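Local coordinates for protein PHO85 cyclin-10 (PDB 4KRD) that serves, through the cyclin domain present here, as a cyclin partner of the yeast kinase PHO85, forming a holoenzyme that phosphorylates and negatively regulates glycogen synthase GSY2, at residues Lys89-Gln92 with Asp93-Tyr97; Glu156-Ser159 with Lys160-Ile164. All coordinates share one frame; numbering follows the deposited sequence.

Interaction 1. Residues Lys89-Gln92 with Asp93-Tyr97; sequences KRIQ and DKCEY
Gln92 reaches forward to the backbone of Tyr97, five residues on, where the chain has just left helix 84-95. With CG anti to the backbone N (chi1 180°), a bend at chi2 brings the amide over to the turn, and Gln92 CD lies 3.5 Å from Tyr97 N. A glutamine amide, which can both give and accept hydrogen bonds, suits a place beside the backbone of the first residues after the helix. A leucine in its place would probably take away the polar amide beside the Tyr97 backbone and leave the turn less well fixed.

On the exposed side, Lys94, bent at chi2, comes obliquely to the end of Arg90: Lys94 CE packs 3.3 Å from Arg90 NH1, while the like-charged Lys94 NZ stays 4.0 Å from Arg90 NH1. The proximity of like charges is probably tolerated because Arg90 NE and NH2 are hydrogen-bonded to Val161 O and Lys160 O, at the C-terminal end of helix 155-162, which would tend to favour positive charge. This is the C-terminal end of a helix in the mainly helical cyclin fold. A backbone bond near its end runs from Glu96 N to Gln92 O (2.8 Å), and Glu96 itself then takes a positive phi of 53°. Inside, Ile91 CG2 meets Cys95 SG at 4.3 Å, a small apolar pair, and Cys95 CB sits 3.2 Å above the plane of the Tyr97 ring, towards its rim. Further out, Ile91 packs on Ile137 and Tyr97 on Val141 of helix 130-148, and the Tyr97 ring also meets His153.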
ATOM      1  N   LYS B  89     -17.096 -20.849   9.372  1.00 47.95           N
ATOM      2  CA  LYS B  89     -16.783 -22.121   8.716  1.00 45.96           C
ATOM      3  C   LYS B  89     -17.176 -22.066   7.252  1.00 42.16           C
ATOM      4  O   LYS B  89     -16.414 -22.488   6.377  1.00 48.74           O
ATOM      5  CB  LYS B  89     -17.535 -23.289   9.373  1.00 51.52           C
ATOM      6  CG  LYS B  89     -17.122 -23.612  10.795  1.00 60.51           C
ATOM      7  CD  LYS B  89     -18.175 -24.474  11.505  1.00 66.87           C
ATOM      8  CE  LYS B  89     -17.806 -24.725  12.969  1.00 67.82           C
ATOM      9  NZ  LYS B  89     -18.980 -25.162  13.777  1.00 68.07           N
ATOM     10  N   ARG B  90     -18.383 -21.570   6.988  1.00 46.12           N
ATOM     11  CA  ARG B  90     -18.858 -21.450   5.614  1.00 51.59           C
ATOM     12  C   ARG B  90     -17.936 -20.569   4.761  1.00 50.58           C
ATOM     13  O   ARG B  90     -17.615 -20.917   3.629  1.00 50.15           O
ATOM     14  CB  ARG B  90     -20.303 -20.940   5.568  1.00 50.47           C
ATOM     15  CG  ARG B  90     -20.765 -20.540   4.170  1.00 55.15           C
ATOM     16  CD  ARG B  90     -22.246 -20.198   4.108  1.00 57.63           C
ATOM     17  NE  ARG B  90     -22.589 -19.591   2.824  1.00 59.54           N
ATOM     18  CZ  ARG B  90     -22.822 -20.273   1.704  1.00 69.61           C
ATOM     19  NH1 ARG B  90     -22.760 -21.600   1.705  1.00 68.15           N
ATOM     20  NH2 ARG B  90     -23.115 -19.627   0.582  1.00 59.69           N
ATOM     21  N   ILE B  91     -17.511 -19.433   5.314  1.00 43.92           N
ATOM     22  CA  ILE B  91     -16.622 -18.517   4.601  1.00 41.95           C
ATOM     23  C   ILE B  91     -15.293 -19.198   4.268  1.00 43.12           C
ATOM     24  O   ILE B  91     -14.818 -19.141   3.130  1.00 45.91           O
ATOM     25  CB  ILE B  91     -16.397 -17.200   5.409  1.00 37.42           C
ATOM     26  CG1 ILE B  91     -17.718 -16.444   5.578  1.00 37.80           C
ATOM     27  CG2 ILE B  91     -15.386 -16.290   4.719  1.00 37.88           C
ATOM     28  CD1 ILE B  91     -17.629 -15.166   6.442  1.00 33.61           C
ATOM     29  N   GLN B  92     -14.698 -19.861   5.251  1.00 46.65           N
ATOM     30  CA  GLN B  92     -13.409 -20.508   5.035  1.00 45.51           C
ATOM     31  C   GLN B  92     -13.506 -21.723   4.109  1.00 46.04           C
ATOM     32  O   GLN B  92     -12.593 -21.985   3.328  1.00 52.29           O
ATOM     33  CB  GLN B  92     -12.766 -20.893   6.368  1.00 40.41           C
ATOM     34  CG  GLN B  92     -11.414 -21.583   6.236  1.00 48.26           C
ATOM     35  CD  GLN B  92     -10.369 -20.727   5.522  1.00 47.90           C
ATOM     36  OE1 GLN B  92      -9.316 -21.220   5.108  1.00 49.00           O
ATOM     37  NE2 GLN B  92     -10.662 -19.446   5.368  1.00 41.41           N
ATOM     38  N   ASP B  93     -14.608 -22.460   4.203  1.00 54.11           N
ATOM     39  CA  ASP B  93     -14.847 -23.610   3.330  1.00 53.95           C
ATOM     40  C   ASP B  93     -14.919 -23.171   1.873  1.00 52.87           C
ATOM     41  O   ASP B  93     -14.418 -23.855   0.972  1.00 55.83           O
ATOM     42  CB  ASP B  93     -16.152 -24.318   3.711  1.00 57.08           C
ATOM     43  CG  ASP B  93     -16.001 -25.205   4.934  1.00 63.31           C
ATOM     44  OD1 ASP B  93     -14.851 -25.573   5.268  1.00 63.75           O
ATOM     45  OD2 ASP B  93     -17.035 -25.535   5.558  1.00 62.97           O
ATOM     46  N   LYS B  94     -15.543 -22.016   1.654  1.00 43.80           N
ATOM     47  CA  LYS B  94     -15.757 -21.472   0.319  1.00 46.71           C
ATOM     48  C   LYS B  94     -14.564 -20.666  -0.210  1.00 46.31           C
ATOM     49  O   LYS B  94     -14.337 -20.600  -1.422  1.00 50.76           O
ATOM     50  CB  LYS B  94     -17.003 -20.584   0.323  1.00 44.96           C
ATOM     51  CG  LYS B  94     -18.288 -21.293   0.709  1.00 54.39           C
ATOM     52  CD  LYS B  94     -18.820 -22.157  -0.431  1.00 62.64           C
ATOM     53  CE  LYS B  94     -20.255 -22.608  -0.160  1.00 70.19           C
ATOM     54  NZ  LYS B  94     -20.819 -23.421  -1.278  1.00 73.93           N
ATOM     55  N   CYS B  95     -13.799 -20.054   0.687  1.00 47.69           N
ATOM     56  CA  CYS B  95     -12.753 -19.119   0.263  1.00 44.62           C
ATOM     57  C   CYS B  95     -11.334 -19.620   0.460  1.00 40.71           C
ATOM     58  O   CYS B  95     -10.433 -19.192  -0.242  1.00 43.66           O
ATOM     59  CB  CYS B  95     -12.906 -17.781   0.980  1.00 39.71           C
ATOM     60  SG  CYS B  95     -14.409 -16.937   0.599  1.00 45.91           S
ATOM     61  N   GLU B  96     -11.128 -20.504   1.431  1.00 44.75           N
ATOM     62  CA  GLU B  96      -9.801 -21.071   1.667  1.00 40.61           C
ATOM     63  C   GLU B  96      -8.709 -20.004   1.827  1.00 46.96           C
ATOM     64  O   GLU B  96      -7.715 -19.982   1.095  1.00 43.45           O
ATOM     65  CB  GLU B  96      -9.443 -22.076   0.566  1.00 49.16           C
ATOM     66  CG  GLU B  96     -10.347 -23.308   0.551  1.00 56.53           C
ATOM     67  CD  GLU B  96     -10.076 -24.227  -0.640  1.00 70.76           C
ATOM     68  OE1 GLU B  96      -8.991 -24.120  -1.258  1.00 63.95           O
ATOM     69  OE2 GLU B  96     -10.957 -25.059  -0.955  1.00 75.15           O
ATOM     70  N   TYR B  97      -8.893 -19.131   2.812  1.00 45.03           N
ATOM     71  CA  TYR B  97      -7.915 -18.083   3.087  1.00 41.86           C
ATOM     72  C   TYR B  97      -6.806 -18.569   4.004  1.00 41.12           C
ATOM     73  O   TYR B  97      -6.972 -19.549   4.732  1.00 43.57           O
ATOM     74  CB  TYR B  97      -8.600 -16.870   3.731  1.00 36.76           C
ATOM     75  CG  TYR B  97      -9.533 -16.132   2.807  1.00 35.96           C
ATOM     76  CD1 TYR B  97      -9.110 -15.704   1.558  1.00 37.96           C
ATOM     77  CD2 TYR B  97     -10.837 -15.845   3.191  1.00 40.76           C
ATOM     78  CE1 TYR B  97      -9.962 -15.017   0.709  1.00 40.06           C
ATOM     79  CE2 TYR B  97     -11.695 -15.160   2.352  1.00 37.86           C
ATOM     80  CZ  TYR B  97     -11.254 -14.752   1.113  1.00 36.03           C
ATOM     81  OH  TYR B  97     -12.110 -14.075   0.274  1.00 38.84           O
TER

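Interaction 2. Residues Glu156-Ser159 with Lys160-Ile164; sequences EYFS and KVCGI
Over one face of the Tyr157 ring lies a methyl of Val161: CG2 is 4.0 Å from the ring centroid and 19° off the normal, a CH-pi contact one helical turn on. The ring of His153 also meets Tyr157, and the Tyr157 hydroxyl is hydrogen-bonded to Lys94 O, so a tyrosine serves here as both apolar platform and polar link. The neighbouring Phe158 ring makes a sulfur-aromatic contact, with Cys162 SG approaching obliquely to 3.3 Å from Phe158 CE2. These pairs lie along helix 155-162, which a Schellman motif closes with Gly163 as its C-prime residue. Positive phi at that position comes easily to a residue without a side chain.

Phe158 turns inward (CG anti to the backbone N, chi1 -163°) to pack against Val141 and Arg142 of helix 130-148 and Leu169 of helix 166-180. On the solvent side Glu156 and Lys160 lie side by side, their long chains suited to an exposed surface; Glu156 OE2 and Lys160 NZ, 3.8 Å apart, make a long and doubtful salt bridge, since Glu156 also has a second conformer. Buried Ser159 is small enough to fit beside helix 166-180, and its OG is satisfied by His155 O. The motif has a weak bond from Gly163 N to Lys160 O, and Ile164 N reaches Ser159 O at 3.1 Å, the donor standing 35° out of the carbonyl plane.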
ATOM      1  N   GLU B 156     -18.884 -10.563  -6.730  0.55 45.23           N
ATOM      2  CA  GLU B 156     -20.016 -11.461  -6.918  0.55 45.24           C
ATOM      3  C   GLU B 156     -19.870 -12.714  -6.059  0.55 41.95           C
ATOM      4  O   GLU B 156     -20.755 -13.047  -5.278  0.55 43.35           O
ATOM      5  CB  GLU B 156     -20.136 -11.848  -8.395  0.55 46.88           C
ATOM      6  CG  GLU B 156     -21.400 -12.614  -8.747  0.55 47.27           C
ATOM      7  CD  GLU B 156     -21.604 -12.717 -10.248  0.55 50.20           C
ATOM      8  OE1 GLU B 156     -20.593 -12.698 -10.977  0.55 50.08           O
ATOM      9  OE2 GLU B 156     -22.769 -12.810 -10.696  0.55 53.13           O
ATOM     10  N   TYR B 157     -18.744 -13.402  -6.208  1.00 38.84           N
ATOM     11  CA  TYR B 157     -18.476 -14.608  -5.442  1.00 38.58           C
ATOM     12  C   TYR B 157     -18.533 -14.395  -3.924  1.00 42.48           C
ATOM     13  O   TYR B 157     -19.192 -15.160  -3.203  1.00 40.52           O
ATOM     14  CB  TYR B 157     -17.125 -15.199  -5.826  1.00 42.89           C
ATOM     15  CG  TYR B 157     -16.877 -16.533  -5.170  1.00 47.84           C
ATOM     16  CD1 TYR B 157     -17.599 -17.653  -5.560  1.00 52.23           C
ATOM     17  CD2 TYR B 157     -15.934 -16.677  -4.161  1.00 42.09           C
ATOM     18  CE1 TYR B 157     -17.391 -18.879  -4.964  1.00 54.06           C
ATOM     19  CE2 TYR B 157     -15.715 -17.907  -3.561  1.00 46.24           C
ATOM     20  CZ  TYR B 157     -16.449 -19.005  -3.971  1.00 53.18           C
ATOM     21  OH  TYR B 157     -16.258 -20.238  -3.390  1.00 50.85           O
ATOM     22  N   PHE B 158     -17.842 -13.371  -3.429  1.00 43.31           N
ATOM     23  CA  PHE B 158     -17.868 -13.102  -1.980  1.00 41.58           C
ATOM     24  C   PHE B 158     -19.280 -12.797  -1.449  1.00 39.67           C
ATOM     25  O   PHE B 158     -19.679 -13.299  -0.395  1.00 45.70           O
ATOM     26  CB  PHE B 158     -16.889 -11.989  -1.592  1.00 38.02           C
ATOM     27  CG  PHE B 158     -16.568 -11.959  -0.118  1.00 35.70           C
ATOM     28  CD1 PHE B 158     -15.603 -12.799   0.408  1.00 40.51           C
ATOM     29  CD2 PHE B 158     -17.251 -11.110   0.744  1.00 39.62           C
ATOM     30  CE1 PHE B 158     -15.317 -12.789   1.776  1.00 40.69           C
ATOM     31  CE2 PHE B 158     -16.967 -11.092   2.107  1.00 35.96           C
ATOM     32  CZ  PHE B 158     -16.003 -11.937   2.625  1.00 36.07           C
ATOM     33  N   SER B 159     -20.029 -11.967  -2.166  1.00 42.20           N
ATOM     34  CA  SER B 159     -21.419 -11.689  -1.807  1.00 43.17           C
ATOM     35  C   SER B 159     -22.237 -12.973  -1.617  1.00 46.40           C
ATOM     36  O   SER B 159     -22.896 -13.155  -0.596  1.00 43.88           O
ATOM     37  CB  SER B 159     -22.078 -10.832  -2.889  1.00 46.01           C
ATOM     38  OG  SER B 159     -21.439  -9.576  -2.998  1.00 50.42           O
ATOM     39  N   LYS B 160     -22.181 -13.863  -2.603  1.00 52.84           N
ATOM     40  CA  LYS B 160     -22.937 -15.114  -2.548  1.00 50.63           C
ATOM     41  C   LYS B 160     -22.499 -15.985  -1.385  1.00 51.73           C
ATOM     42  O   LYS B 160     -23.323 -16.634  -0.743  1.00 57.76           O
ATOM     43  CB  LYS B 160     -22.788 -15.900  -3.851  1.00 53.44           C
ATOM     44  CG  LYS B 160     -23.325 -15.187  -5.077  1.00 56.87           C
ATOM     45  CD  LYS B 160     -23.039 -16.002  -6.338  1.00 62.93           C
ATOM     46  CE  LYS B 160     -23.469 -15.264  -7.599  1.00 57.12           C
ATOM     47  NZ  LYS B 160     -23.105 -16.044  -8.818  1.00 65.14           N
ATOM     48  N   VAL B 161     -21.200 -16.020  -1.121  1.00 46.67           N
ATOM     49  CA  VAL B 161     -20.701 -16.774   0.019  1.00 47.26           C
ATOM     50  C   VAL B 161     -21.315 -16.263   1.325  1.00 55.66           C
ATOM     51  O   VAL B 161     -21.709 -17.057   2.186  1.00 56.96           O
ATOM     52  CB  VAL B 161     -19.166 -16.724   0.104  1.00 52.42           C
ATOM     53  CG1 VAL B 161     -18.688 -17.238   1.459  1.00 51.54           C
ATOM     54  CG2 VAL B 161     -18.552 -17.529  -1.025  1.00 50.29           C
ATOM     55  N   CYS B 162     -21.423 -14.938   1.451  1.00 46.58           N
ATOM     56  CA  CYS B 162     -21.923 -14.302   2.670  1.00 43.35           C
ATOM     57  C   CYS B 162     -23.436 -14.142   2.658  1.00 48.72           C
ATOM     58  O   CYS B 162     -24.032 -13.676   3.637  1.00 48.02           O
ATOM     59  CB  CYS B 162     -21.270 -12.930   2.862  1.00 41.16           C
ATOM     60  SG  CYS B 162     -19.484 -12.993   3.122  1.00 41.16           S
ATOM     61  N   GLY B 163     -24.050 -14.518   1.541  1.00 47.61           N
ATOM     62  CA  GLY B 163     -25.491 -14.492   1.415  1.00 49.87           C
ATOM     63  C   GLY B 163     -26.083 -13.099   1.462  1.00 52.02           C
ATOM     64  O   GLY B 163     -27.160 -12.902   2.015  1.00 47.96           O
ATOM     65  N   ILE B 164     -25.379 -12.129   0.884  1.00 45.54           N
ATOM     66  CA  ILE B 164     -25.888 -10.767   0.841  1.00 39.78           C
ATOM     67  C   ILE B 164     -25.830 -10.250  -0.579  1.00 37.42           C
ATOM     68  O   ILE B 164     -25.255 -10.892  -1.449  1.00 44.23           O
ATOM     69  CB  ILE B 164     -25.087  -9.815   1.761  1.00 41.50           C
ATOM     70  CG1 ILE B 164     -23.639  -9.695   1.281  1.00 38.06           C
ATOM     71  CG2 ILE B 164     -25.136 -10.286   3.204  1.00 38.15           C
ATOM     72  CD1 ILE B 164     -22.821  -8.741   2.111  1.00 39.37           C
TER

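In the fold
Interactions 1 and 2 close two different helices, 84-95 and 155-162, whose C-terminal portions lie against each other with the contact centres about 12 Å apart. Interaction 1 comes first; helices 99-113 and 130-148 intervene before interaction 2, and helix 166-180 follows. Both helices belong to the cyclin domain. Besides the polar links between them, packing contacts also join the two: Lys94 CB packs 3.7 Å from Val161 CG2, and Tyr97 OH lies 3.7 Å from Phe158 CD1. Both contacts pack partly on helix 130-148, so the two helix ends are tied together at the periphery of the cyclin domain.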